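Local coordinates for protein ADP-ribosylglycohydrolase (PDB 2YZV) that is a single-chain, all-helical member of the ADP-ribosylglycohydrolase family that carries bound magnesium ions, at residues A[14-19]-A[267-272]; A[169-174]-A[223-228]; A[188-193]-A[227-232]; A[278-281]-A[285-288]. All coordinates share one frame; numbering follows the deposited sequence.

Contact 1: residues A[14-19]-A[267-272]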
loop_
_atom_site.group_PDB
_atom_site.type_symbol
_atom_site.label_atom_id
_atom_site.label_comp_id
_atom_site.label_asym_id
_atom_site.label_seq_id
_atom_site.Cartn_x
_atom_site.Cartn_y
_atom_site.Cartn_z
ATOM N N ALA A 14 -0.276 -4.585 9.089
ATOM C CA ALA A 14 0.095 -3.979 7.814
ATOM C C ALA A 14 -0.802 -4.466 6.674
ATOM O O ALA A 14 -1.208 -3.677 5.821
ATOM C CB ALA A 14 1.565 -4.276 7.498
ATOM N N PHE A 15 -1.114 -5.761 6.658
ATOM C CA PHE A 15 -1.949 -6.332 5.603
ATOM C C PHE A 15 -3.407 -5.903 5.747
ATOM O O PHE A 15 -4.014 -5.399 4.795
ATOM C CB PHE A 15 -1.831 -7.865 5.624
ATOM C CG PHE A 15 -2.215 -8.531 4.329
ATOM C CD1 PHE A 15 -1.419 -9.544 3.797
ATOM C CD2 PHE A 15 -3.366 -8.158 3.642
ATOM C CE1 PHE A 15 -1.763 -10.175 2.602
ATOM C CE2 PHE A 15 -3.720 -8.782 2.443
ATOM C CZ PHE A 15 -2.914 -9.795 1.922
ATOM N N LEU A 16 -3.975 -6.095 6.931
ATOM C CA LEU A 16 -5.361 -5.701 7.159
ATOM C C LEU A 16 -5.523 -4.185 7.075
ATOM O O LEU A 16 -6.540 -3.688 6.592
ATOM C CB LEU A 16 -5.848 -6.204 8.523
ATOM C CG LEU A 16 -6.342 -7.653 8.633
ATOM C CD1 LEU A 16 -7.647 -7.792 7.880
ATOM C CD2 LEU A 16 -5.305 -8.624 8.093
ATOM N N GLY A 17 -4.513 -3.450 7.534
ATOM C CA GLY A 17 -4.574 -1.998 7.481
ATOM C C GLY A 17 -4.695 -1.506 6.049
ATOM O O GLY A 17 -5.358 -0.502 5.776
ATOM N N LEU A 18 -4.038 -2.210 5.134
ATOM C CA LEU A 18 -4.085 -1.862 3.715
ATOM C C LEU A 18 -5.540 -1.897 3.243
ATOM O O LEU A 18 -6.034 -0.933 2.655
ATOM C CB LEU A 18 -3.245 -2.865 2.915
ATOM C CG LEU A 18 -3.006 -2.679 1.415
ATOM C CD1 LEU A 18 -1.945 -3.671 0.972
ATOM C CD2 LEU A 18 -4.288 -2.881 0.616
ATOM N N ALA A 19 -6.222 -3.007 3.513
ATOM C CA ALA A 19 -7.614 -3.183 3.106
ATOM C C ALA A 19 -8.568 -2.232 3.822
ATOM O O ALA A 19 -9.528 -1.740 3.230
ATOM C CB ALA A 19 -8.043 -4.630 3.337
ATOM N N TYR A 267 1.507 0.472 14.419
ATOM C CA TYR A 267 0.608 0.347 15.569
ATOM C C TYR A 267 0.143 -1.080 15.850
ATOM O O TYR A 267 -0.208 -1.412 16.989
ATOM C CB TYR A 267 -0.623 1.234 15.372
ATOM C CG TYR A 267 -0.345 2.718 15.297
ATOM C CD1 TYR A 267 0.121 3.423 16.411
ATOM C CD2 TYR A 267 -0.593 3.431 14.125
ATOM C CE1 TYR A 267 0.323 4.801 16.357
ATOM C CE2 TYR A 267 -0.394 4.805 14.060
ATOM C CZ TYR A 267 0.060 5.485 15.178
ATOM O OH TYR A 267 0.223 6.849 15.117
ATOM N N GLY A 268 0.118 -1.914 14.816
ATOM C CA GLY A 268 -0.305 -3.295 14.982
ATOM C C GLY A 268 -1.801 -3.510 14.826
ATOM O O GLY A 268 -2.594 -2.586 14.998
ATOM N N LEU A 269 -2.183 -4.744 14.506
ATOM C CA LEU A 269 -3.584 -5.105 14.310
ATOM C C LEU A 269 -4.471 -4.740 15.499
ATOM O O LEU A 269 -5.594 -4.269 15.322
ATOM C CB LEU A 269 -3.707 -6.610 14.043
ATOM C CG LEU A 269 -5.116 -7.100 13.697
ATOM C CD1 LEU A 269 -5.513 -6.589 12.316
ATOM C CD2 LEU A 269 -5.159 -8.616 13.731
ATOM N N GLY A 270 -3.962 -4.960 16.707
ATOM C CA GLY A 270 -4.738 -4.662 17.897
ATOM C C GLY A 270 -5.130 -3.206 18.061
ATOM O O GLY A 270 -6.078 -2.898 18.789
ATOM N N ALA A 271 -4.413 -2.310 17.383
ATOM C CA ALA A 271 -4.677 -0.879 17.468
ATOM C C ALA A 271 -5.686 -0.383 16.437
ATOM O O ALA A 271 -6.136 0.762 16.504
ATOM C CB ALA A 271 -3.369 -0.102 17.331
ATOM N N ILE A 272 -6.034 -1.235 15.479
ATOM C CA ILE A 272 -7.009 -0.859 14.459
ATOM C C ILE A 272 -8.414 -1.039 15.034
ATOM O O ILE A 272 -8.721 -2.083 15.615
ATOM C CB ILE A 272 -6.865 -1.738 13.196
ATOM C CG1 ILE A 272 -5.455 -1.588 12.613
ATOM C CG2 ILE A 272 -7.925 -1.354 12.174
ATOM C CD1 ILE A 272 -5.192 -2.443 11.383
#

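Contact 2: residues A[169-174]-A[223-228]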
loop_
_atom_site.group_PDB
_atom_site.type_symbol
_atom_site.label_atom_id
_atom_site.label_comp_id
_atom_site.label_asym_id
_atom_site.label_seq_id
_atom_site.Cartn_x
_atom_site.Cartn_y
_atom_site.Cartn_z
ATOM N N GLU A 169 10.446 1.641 -3.479
ATOM C CA GLU A 169 11.605 1.239 -2.692
ATOM C C GLU A 169 11.568 1.913 -1.323
ATOM O O GLU A 169 11.882 1.289 -0.305
ATOM C CB GLU A 169 12.899 1.598 -3.423
ATOM C CG GLU A 169 13.042 0.906 -4.770
ATOM C CD GLU A 169 14.303 1.311 -5.505
ATOM O OE1 GLU A 169 14.669 2.504 -5.438
ATOM O OE2 GLU A 169 14.921 0.443 -6.155
ATOM N N VAL A 170 11.179 3.184 -1.300
ATOM C CA VAL A 170 11.090 3.925 -0.048
ATOM C C VAL A 170 10.019 3.299 0.848
ATOM O O VAL A 170 10.235 3.124 2.046
ATOM C CB VAL A 170 10.777 5.430 -0.292
ATOM C CG1 VAL A 170 10.525 6.136 1.035
ATOM C CG2 VAL A 170 11.956 6.096 -1.007
ATOM N N LEU A 171 8.869 2.936 0.278
ATOM C CA LEU A 171 7.823 2.321 1.089
ATOM C C LEU A 171 8.267 0.941 1.582
ATOM O O LEU A 171 7.937 0.543 2.694
ATOM C CB LEU A 171 6.506 2.211 0.305
ATOM C CG LEU A 171 5.308 1.675 1.104
ATOM C CD1 LEU A 171 5.016 2.588 2.287
ATOM C CD2 LEU A 171 4.086 1.594 0.199
ATOM N N ALA A 172 9.019 0.215 0.762
ATOM C CA ALA A 172 9.495 -1.100 1.172
ATOM C C ALA A 172 10.379 -0.929 2.406
ATOM O O ALA A 172 10.268 -1.687 3.370
ATOM C CB ALA A 172 10.277 -1.759 0.038
ATOM N N TRP A 173 11.247 0.078 2.375
ATOM C CA TRP A 173 12.137 0.346 3.501
ATOM C C TRP A 173 11.311 0.712 4.733
ATOM O O TRP A 173 11.540 0.192 5.825
ATOM C CB TRP A 173 13.090 1.497 3.166
ATOM C CG TRP A 173 14.033 1.822 4.288
ATOM C CD1 TRP A 173 15.207 1.184 4.579
ATOM C CD2 TRP A 173 13.858 2.823 5.300
ATOM N NE1 TRP A 173 15.774 1.726 5.709
ATOM C CE2 TRP A 173 14.968 2.732 6.172
ATOM C CE3 TRP A 173 12.873 3.787 5.556
ATOM C CZ2 TRP A 173 15.120 3.568 7.282
ATOM C CZ3 TRP A 173 13.025 4.622 6.663
ATOM C CH2 TRP A 173 14.145 4.503 7.512
ATOM N N LEU A 174 10.344 1.608 4.548
ATOM C CA LEU A 174 9.482 2.040 5.641
ATOM C C LEU A 174 8.763 0.870 6.300
ATOM O O LEU A 174 8.720 0.766 7.528
ATOM C CB LEU A 174 8.439 3.042 5.136
ATOM C CG LEU A 174 8.947 4.455 4.849
ATOM C CD1 LEU A 174 7.909 5.216 4.033
ATOM C CD2 LEU A 174 9.236 5.176 6.162
ATOM N N GLY A 223 3.430 11.850 -4.529
ATOM C CA GLY A 223 2.416 12.578 -3.783
ATOM C C GLY A 223 1.598 11.681 -2.873
ATOM O O GLY A 223 1.197 12.089 -1.778
ATOM N N THR A 224 1.340 10.457 -3.321
ATOM C CA THR A 224 0.570 9.515 -2.517
ATOM C C THR A 224 1.390 9.142 -1.290
ATOM O O THR A 224 0.876 9.096 -0.171
ATOM C CB THR A 224 0.250 8.243 -3.314
ATOM O OG1 THR A 224 -0.458 8.604 -4.508
ATOM C CG2 THR A 224 -0.602 7.290 -2.486
ATOM N N LEU A 225 2.672 8.875 -1.510
ATOM C CA LEU A 225 3.561 8.531 -0.412
ATOM C C LEU A 225 3.612 9.690 0.580
ATOM O O LEU A 225 3.507 9.487 1.791
ATOM C CB LEU A 225 4.968 8.235 -0.945
ATOM C CG LEU A 225 6.021 7.865 0.103
ATOM C CD1 LEU A 225 5.585 6.625 0.871
ATOM C CD2 LEU A 225 7.354 7.621 -0.596
ATOM N N ALA A 226 3.751 10.907 0.065
ATOM C CA ALA A 226 3.824 12.090 0.922
ATOM C C ALA A 226 2.556 12.292 1.749
ATOM O O ALA A 226 2.624 12.715 2.905
ATOM C CB ALA A 226 4.097 13.331 0.074
ATOM N N ALA A 227 1.401 11.996 1.158
ATOM C CA ALA A 227 0.132 12.156 1.863
ATOM C C ALA A 227 0.018 11.138 2.991
ATOM O O ALA A 227 -0.478 11.447 4.078
ATOM C CB ALA A 227 -1.037 11.994 0.888
ATOM N N ALA A 228 0.475 9.918 2.729
ATOM C CA ALA A 228 0.423 8.867 3.736
ATOM C C ALA A 228 1.380 9.207 4.874
ATOM O O ALA A 228 1.052 9.023 6.045
ATOM C CB ALA A 228 0.798 7.523 3.113
#

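Contact 3: residues A[188-193]-A[227-232]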
loop_
_atom_site.group_PDB
_atom_site.type_symbol
_atom_site.label_atom_id
_atom_site.label_comp_id
_atom_site.label_asym_id
_atom_site.label_seq_id
_atom_site.Cartn_x
_atom_site.Cartn_y
_atom_site.Cartn_z
ATOM N N LEU A 188 10.137 8.620 9.738
ATOM C CA LEU A 188 9.979 9.896 9.049
ATOM C C LEU A 188 11.299 10.547 8.642
ATOM O O LEU A 188 11.338 11.322 7.692
ATOM C CB LEU A 188 9.165 10.860 9.920
ATOM C CG LEU A 188 7.760 10.359 10.265
ATOM C CD1 LEU A 188 7.090 11.332 11.230
ATOM C CD2 LEU A 188 6.938 10.205 8.985
ATOM N N ALA A 189 12.384 10.224 9.344
ATOM C CA ALA A 189 13.681 10.804 9.017
ATOM C C ALA A 189 14.219 10.248 7.697
ATOM O O ALA A 189 15.024 10.898 7.032
ATOM C CB ALA A 189 14.673 10.557 10.152
ATOM N N LEU A 190 13.778 9.044 7.326
ATOM C CA LEU A 190 14.181 8.435 6.056
ATOM C C LEU A 190 15.675 8.590 5.792
ATOM O O LEU A 190 16.089 8.843 4.660
ATOM C CB LEU A 190 13.393 9.095 4.917
ATOM C CG LEU A 190 11.880 8.843 4.954
ATOM C CD1 LEU A 190 11.117 9.937 4.217
ATOM C CD2 LEU A 190 11.598 7.478 4.338
ATOM N N GLU A 191 16.475 8.410 6.837
ATOM C CA GLU A 191 17.924 8.583 6.756
ATOM C C GLU A 191 18.666 7.986 5.553
ATOM O O GLU A 191 19.463 8.672 4.919
ATOM C CB GLU A 191 18.567 8.093 8.057
ATOM C CG GLU A 191 20.030 8.470 8.202
ATOM C CD GLU A 191 20.547 8.237 9.605
ATOM O OE1 GLU A 191 20.497 7.080 10.077
ATOM O OE2 GLU A 191 21.003 9.213 10.240
ATOM N N PRO A 192 18.417 6.712 5.216
ATOM C CA PRO A 192 19.130 6.137 4.068
ATOM C C PRO A 192 18.830 6.775 2.711
ATOM O O PRO A 192 19.543 6.538 1.734
ATOM C CB PRO A 192 18.735 4.662 4.120
ATOM C CG PRO A 192 17.373 4.702 4.730
ATOM C CD PRO A 192 17.538 5.710 5.842
ATOM N N PHE A 193 17.784 7.590 2.650
ATOM C CA PHE A 193 17.404 8.241 1.403
ATOM C C PHE A 193 17.820 9.708 1.350
ATOM O O PHE A 193 17.698 10.361 0.310
ATOM C CB PHE A 193 15.894 8.100 1.199
ATOM C CG PHE A 193 15.445 6.679 1.078
ATOM C CD1 PHE A 193 15.692 5.957 -0.086
ATOM C CD2 PHE A 193 14.823 6.041 2.145
ATOM C CE1 PHE A 193 15.329 4.614 -0.185
ATOM C CE2 PHE A 193 14.457 4.698 2.058
ATOM C CZ PHE A 193 14.710 3.984 0.893
ATOM N N ALA A 227 1.401 11.996 1.158
ATOM C CA ALA A 227 0.132 12.156 1.863
ATOM C C ALA A 227 0.018 11.138 2.991
ATOM O O ALA A 227 -0.478 11.447 4.078
ATOM C CB ALA A 227 -1.037 11.994 0.888
ATOM N N ALA A 228 0.475 9.918 2.729
ATOM C CA ALA A 228 0.423 8.867 3.736
ATOM C C ALA A 228 1.380 9.207 4.874
ATOM O O ALA A 228 1.052 9.023 6.045
ATOM C CB ALA A 228 0.798 7.523 3.113
ATOM N N LEU A 229 2.560 9.713 4.528
ATOM C CA LEU A 229 3.543 10.078 5.541
ATOM C C LEU A 229 3.036 11.237 6.399
ATOM O O LEU A 229 3.284 11.281 7.600
ATOM C CB LEU A 229 4.879 10.443 4.886
ATOM C CG LEU A 229 5.680 9.255 4.347
ATOM C CD1 LEU A 229 6.896 9.757 3.581
ATOM C CD2 LEU A 229 6.115 8.360 5.507
ATOM N N TRP A 230 2.329 12.178 5.781
ATOM C CA TRP A 230 1.780 13.309 6.518
ATOM C C TRP A 230 0.754 12.814 7.539
ATOM O O TRP A 230 0.782 13.203 8.704
ATOM C CB TRP A 230 1.104 14.282 5.548
ATOM C CG TRP A 230 0.201 15.262 6.217
ATOM C CD1 TRP A 230 0.568 16.385 6.908
ATOM C CD2 TRP A 230 -1.226 15.189 6.296
ATOM N NE1 TRP A 230 -0.547 17.014 7.412
ATOM C CE2 TRP A 230 -1.662 16.301 7.052
ATOM C CE3 TRP A 230 -2.182 14.289 5.802
ATOM C CZ2 TRP A 230 -3.015 16.539 7.328
ATOM C CZ3 TRP A 230 -3.530 14.525 6.075
ATOM C CH2 TRP A 230 -3.930 15.643 6.833
ATOM N N ALA A 231 -0.153 11.949 7.093
ATOM C CA ALA A 231 -1.189 11.415 7.970
ATOM C C ALA A 231 -0.570 10.617 9.108
ATOM O O ALA A 231 -1.053 10.647 10.241
ATOM C CB ALA A 231 -2.152 10.536 7.169
ATOM N N PHE A 232 0.505 9.900 8.799
ATOM C CA PHE A 232 1.193 9.101 9.803
ATOM C C PHE A 232 1.867 10.024 10.820
ATOM O O PHE A 232 1.815 9.780 12.025
ATOM C CB PHE A 232 2.226 8.191 9.120
ATOM C CG PHE A 232 2.991 7.304 10.068
ATOM C CD1 PHE A 232 2.325 6.431 10.924
ATOM C CD2 PHE A 232 4.382 7.318 10.076
ATOM C CE1 PHE A 232 3.038 5.581 11.778
ATOM C CE2 PHE A 232 5.105 6.476 10.923
ATOM C CZ PHE A 232 4.430 5.603 11.776
#

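Contact 4: residues A[278-281]-A[285-288]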
loop_
_atom_site.group_PDB
_atom_site.type_symbol
_atom_site.label_atom_id
_atom_site.label_comp_id
_atom_site.label_asym_id
_atom_site.label_seq_id
_atom_site.Cartn_x
_atom_site.Cartn_y
_atom_site.Cartn_z
ATOM N N ARG A 278 -14.180 -5.814 11.857
ATOM C CA ARG A 278 -15.345 -6.691 11.810
ATOM C C ARG A 278 -16.196 -6.485 10.564
ATOM O O ARG A 278 -16.877 -7.407 10.114
ATOM C CB ARG A 278 -16.213 -6.502 13.059
ATOM C CG ARG A 278 -15.651 -7.173 14.306
ATOM C CD ARG A 278 -16.655 -7.144 15.450
ATOM N NE ARG A 278 -16.774 -5.823 16.058
ATOM C CZ ARG A 278 -15.860 -5.288 16.863
ATOM N NH1 ARG A 278 -14.757 -5.963 17.158
ATOM N NH2 ARG A 278 -16.051 -4.080 17.375
ATOM N N ALA A 279 -16.146 -5.281 10.002
ATOM C CA ALA A 279 -16.926 -4.957 8.811
ATOM C C ALA A 279 -16.173 -5.257 7.517
ATOM O O ALA A 279 -16.764 -5.291 6.441
ATOM C CB ALA A 279 -17.321 -3.484 8.843
ATOM N N LEU A 280 -14.869 -5.485 7.637
ATOM C CA LEU A 280 -13.997 -5.737 6.490
ATOM C C LEU A 280 -14.258 -7.024 5.703
ATOM O O LEU A 280 -14.266 -8.120 6.262
ATOM C CB LEU A 280 -12.540 -5.720 6.957
ATOM C CG LEU A 280 -11.458 -5.738 5.874
ATOM C CD1 LEU A 280 -11.504 -4.438 5.076
ATOM C CD2 LEU A 280 -10.095 -5.899 6.534
ATOM N N HIS A 281 -14.444 -6.882 4.394
ATOM C CA HIS A 281 -14.690 -8.028 3.522
ATOM C C HIS A 281 -13.443 -8.919 3.457
ATOM O O HIS A 281 -12.334 -8.428 3.251
ATOM C CB HIS A 281 -15.052 -7.541 2.115
ATOM C CG HIS A 281 -15.469 -8.636 1.183
ATOM N ND1 HIS A 281 -15.269 -8.568 -0.179
ATOM C CD2 HIS A 281 -16.080 -9.821 1.415
ATOM C CE1 HIS A 281 -15.738 -9.665 -0.746
ATOM N NE2 HIS A 281 -16.235 -10.442 0.200
ATOM N N GLU A 285 -9.650 -14.269 5.552
ATOM C CA GLU A 285 -8.767 -14.749 4.498
ATOM C C GLU A 285 -7.475 -13.941 4.495
ATOM O O GLU A 285 -6.391 -14.485 4.274
ATOM C CB GLU A 285 -9.453 -14.654 3.130
ATOM C CG GLU A 285 -10.552 -15.688 2.910
ATOM C CD GLU A 285 -11.897 -15.283 3.492
ATOM O OE1 GLU A 285 -11.944 -14.374 4.348
ATOM O OE2 GLU A 285 -12.917 -15.886 3.093
ATOM N N MET A 286 -7.586 -12.641 4.749
ATOM C CA MET A 286 -6.400 -11.798 4.777
ATOM C C MET A 286 -5.526 -12.101 5.985
ATOM O O MET A 286 -4.300 -12.077 5.891
ATOM C CB MET A 286 -6.797 -10.322 4.753
ATOM C CG MET A 286 -7.378 -9.907 3.418
ATOM S SD MET A 286 -7.550 -8.123 3.265
ATOM C CE MET A 286 -9.233 -7.902 3.822
ATOM N N GLU A 287 -6.153 -12.396 7.120
ATOM C CA GLU A 287 -5.404 -12.719 8.330
ATOM C C GLU A 287 -4.592 -13.986 8.085
ATOM O O GLU A 287 -3.429 -14.077 8.478
ATOM C CB GLU A 287 -6.362 -12.926 9.505
ATOM C CG GLU A 287 -7.054 -11.652 9.957
ATOM C CD GLU A 287 -8.100 -11.903 11.022
ATOM O OE1 GLU A 287 -9.085 -12.614 10.727
ATOM O OE2 GLU A 287 -7.939 -11.389 12.150
ATOM N N ALA A 288 -5.217 -14.957 7.427
ATOM C CA ALA A 288 -4.554 -16.217 7.111
ATOM C C ALA A 288 -3.372 -15.975 6.176
ATOM O O ALA A 288 -2.291 -16.529 6.379
ATOM C CB ALA A 288 -5.543 -17.177 6.468
#

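Contact 1: residues A[14-19]-A[267-272]
Leu16 and Leu269 make the apolar side-chain contact between helix 14-19 and the loop 267-272. Leu269 reaches across with one branch: its CD1 lies 3.8 Å from Leu16 CB and touches Leu16 CG almost as closely. With CG of Leu269 anti to the backbone N, chi1 -175° carries CD1 across to the helix. The two side chains meet at a slant.

The second is a van der Waals contact of a methyl with backbone. Ile272 CD1 sits 4.0 Å from Gly17 CA and at the same separation from Gly17 N. The straight Ile272 chain (chi2 178°) thus brings its terminal methyl onto the main chain of the helix at Gly17.

No hydrogen bond joins the two segments. The loop is held by its own backbone bonds, including Ile272 N to Leu269 O at 3.1 Å. Asp9, earlier on the helix of Leu16, also binds this loop: its OD2 bonds to Gly270 N. On other faces of helix 4-26, Phe15 packs on helix 283-298 and Leu18 on helix 57-72.

This is the packing of a helix-connecting loop, with a short 3-10 turn, against helix 4-26, whose residues here are buried in an all-helical fold.

Contact 2: residues A[169-174]-A[223-228]
This contact is a helix-helix packing pair inside the all-helical fold. Leu225 of helix 223-228 meets Val170, Leu171 and Leu174 of helix 169-174. The two short axes run in roughly the same direction, at 28° to each other. Their closest approach is 11.4 Å, a wide spacing for helices, and it is bridged by Leu225 meeting three side chains.

Leu225 is extended from its backbone, with CG anti to the N (chi1 180°), and its two methyls divide the work. CD2 meets Val170: it lies 3.9 Å from Val170 CG1 and 4.1 Å from Val170 CB. These two side chains cross at about a right angle. CD1 serves the other two partners. Leu225 CD1 is 4.2 Å from Leu174 CD1, and the fit to Leu171 CD1 is slightly looser, at 4.3 Å. Leu225 therefore touches three side chains of the facing helix, and all four residues are buried. The contact is wholly apolar, with no hydrogen bond across it.

Neighbours complete the packing. Leu202 of helix 200-209 also touches Leu225, and Leu190 and Phe193 lie against Val170. Beside Leu225, Thr224 faces another way: its OG1 has hydrogen-bond partners in Pro218 O, Tyr220 O and Asn128 ND2, and its side chain touches helix 252-267.

The side chain of Leu171 is about 13 Å from a bound magnesium ion, so the contact is not part of the metal site. It is aliphatic interhelical packing in the core of an all-helical protein.

Contact 3: residues A[188-193]-A[227-232]
Leu188 CD2 is the close-packed point of this contact. It lies 4.0 Å from Leu229 CD2 and equally far from Phe232 CD2, so one methyl serves two residues of helix 227-232. The methyl comes to the edge of the Phe232 ring, near the ring plane. Leu188 and Leu229 lie alongside each other, pointing in opposite senses. Phe232 has CG anti to its backbone N (chi1 -179°), which sets the ring beside the methyl. The ring also has a cation-pi contact with Lys184, whose NZ bonds to Phe232 O, and it meets Tyr266 edge-to-face.

After helix 184-189 the chain takes a left-handed conformation at Leu190 (phi 44°), then a short 3-10 turn. The turn is closed by the bond from Phe193 N to Leu190 O, 2.9 Å long.

Leu190 makes the looser touch. Its CD1 stays 4.3 Å from Leu229 CD1, and the same side chain also packs on Leu174 of helix 162-179 and Val206 of helix 200-209. Beyond it the chain turns outward. Glu191 and Pro192 are exposed and well away from helix 227-232, although Pro192 still covers part of Trp173. Phe193 is partly exposed and makes an edge-to-face pair with the Trp173 ring.

Contact 4: residues A[278-281]-A[285-288]
His281 O accepts a hydrogen bond from Trp55 NE1, and Met286 CE comes to 3.2 Å from the same oxygen. The carbonyl thus meets an indole N-H and a sulfur-bound methyl, but no hydrogen bond links the two segments. The contact closes a tight connection between two consecutive helices, 274-279 and 283-298.

The remaining contact across the connection is apolar. Met286 leaves its helix with CG anti to the carbonyl carbon, then bends at the sulfur (chi3 -93°). That bend places CE against the connection. The Leu280 and Met286 side chains cross at about a right angle, and Leu280 CG is 3.7 Å from Met286 CE. Both side chains are buried and also touch Trp55 and Ala19, so the connection sits over helix 4-26. Met286 further packs on Thr59 and Leu63 of helix 57-72.

The imidazole of His281 lies elsewhere, with its CB directed away from Met286. It stacks on Phe54 and meets the Trp55 ring, and the backbone of His281 is hydrogen-bonded to Gly53. The loop with Gly53, Phe54 and Trp55 is thereby joined to the connection. The tightest carbon pair is Leu280 CD2 to Met286 CE, at 3.5 Å.

Overall arrangement
All four contacts are mainly apolar, and none has a hydrogen bond across it. Contacts 2 and 3 share helix 221-234 and touch each other, with centres about 7 Å apart. Contact 2 is the most central, a helix pair; contact 3 lies further out, adds an aromatic ring and leads to an exposed turn. Contacts 1 and 4 form a second group, with centres about 11 Å apart, and the two touch through helix 4-26. Contact 4 is the furthest from the chain's centre and differs in using a carbonyl oxygen. Contacts 2 and 4 lie on opposite sides of that centre. Tyr267 of contact 1 touches Phe232 of contact 3, linking the groups.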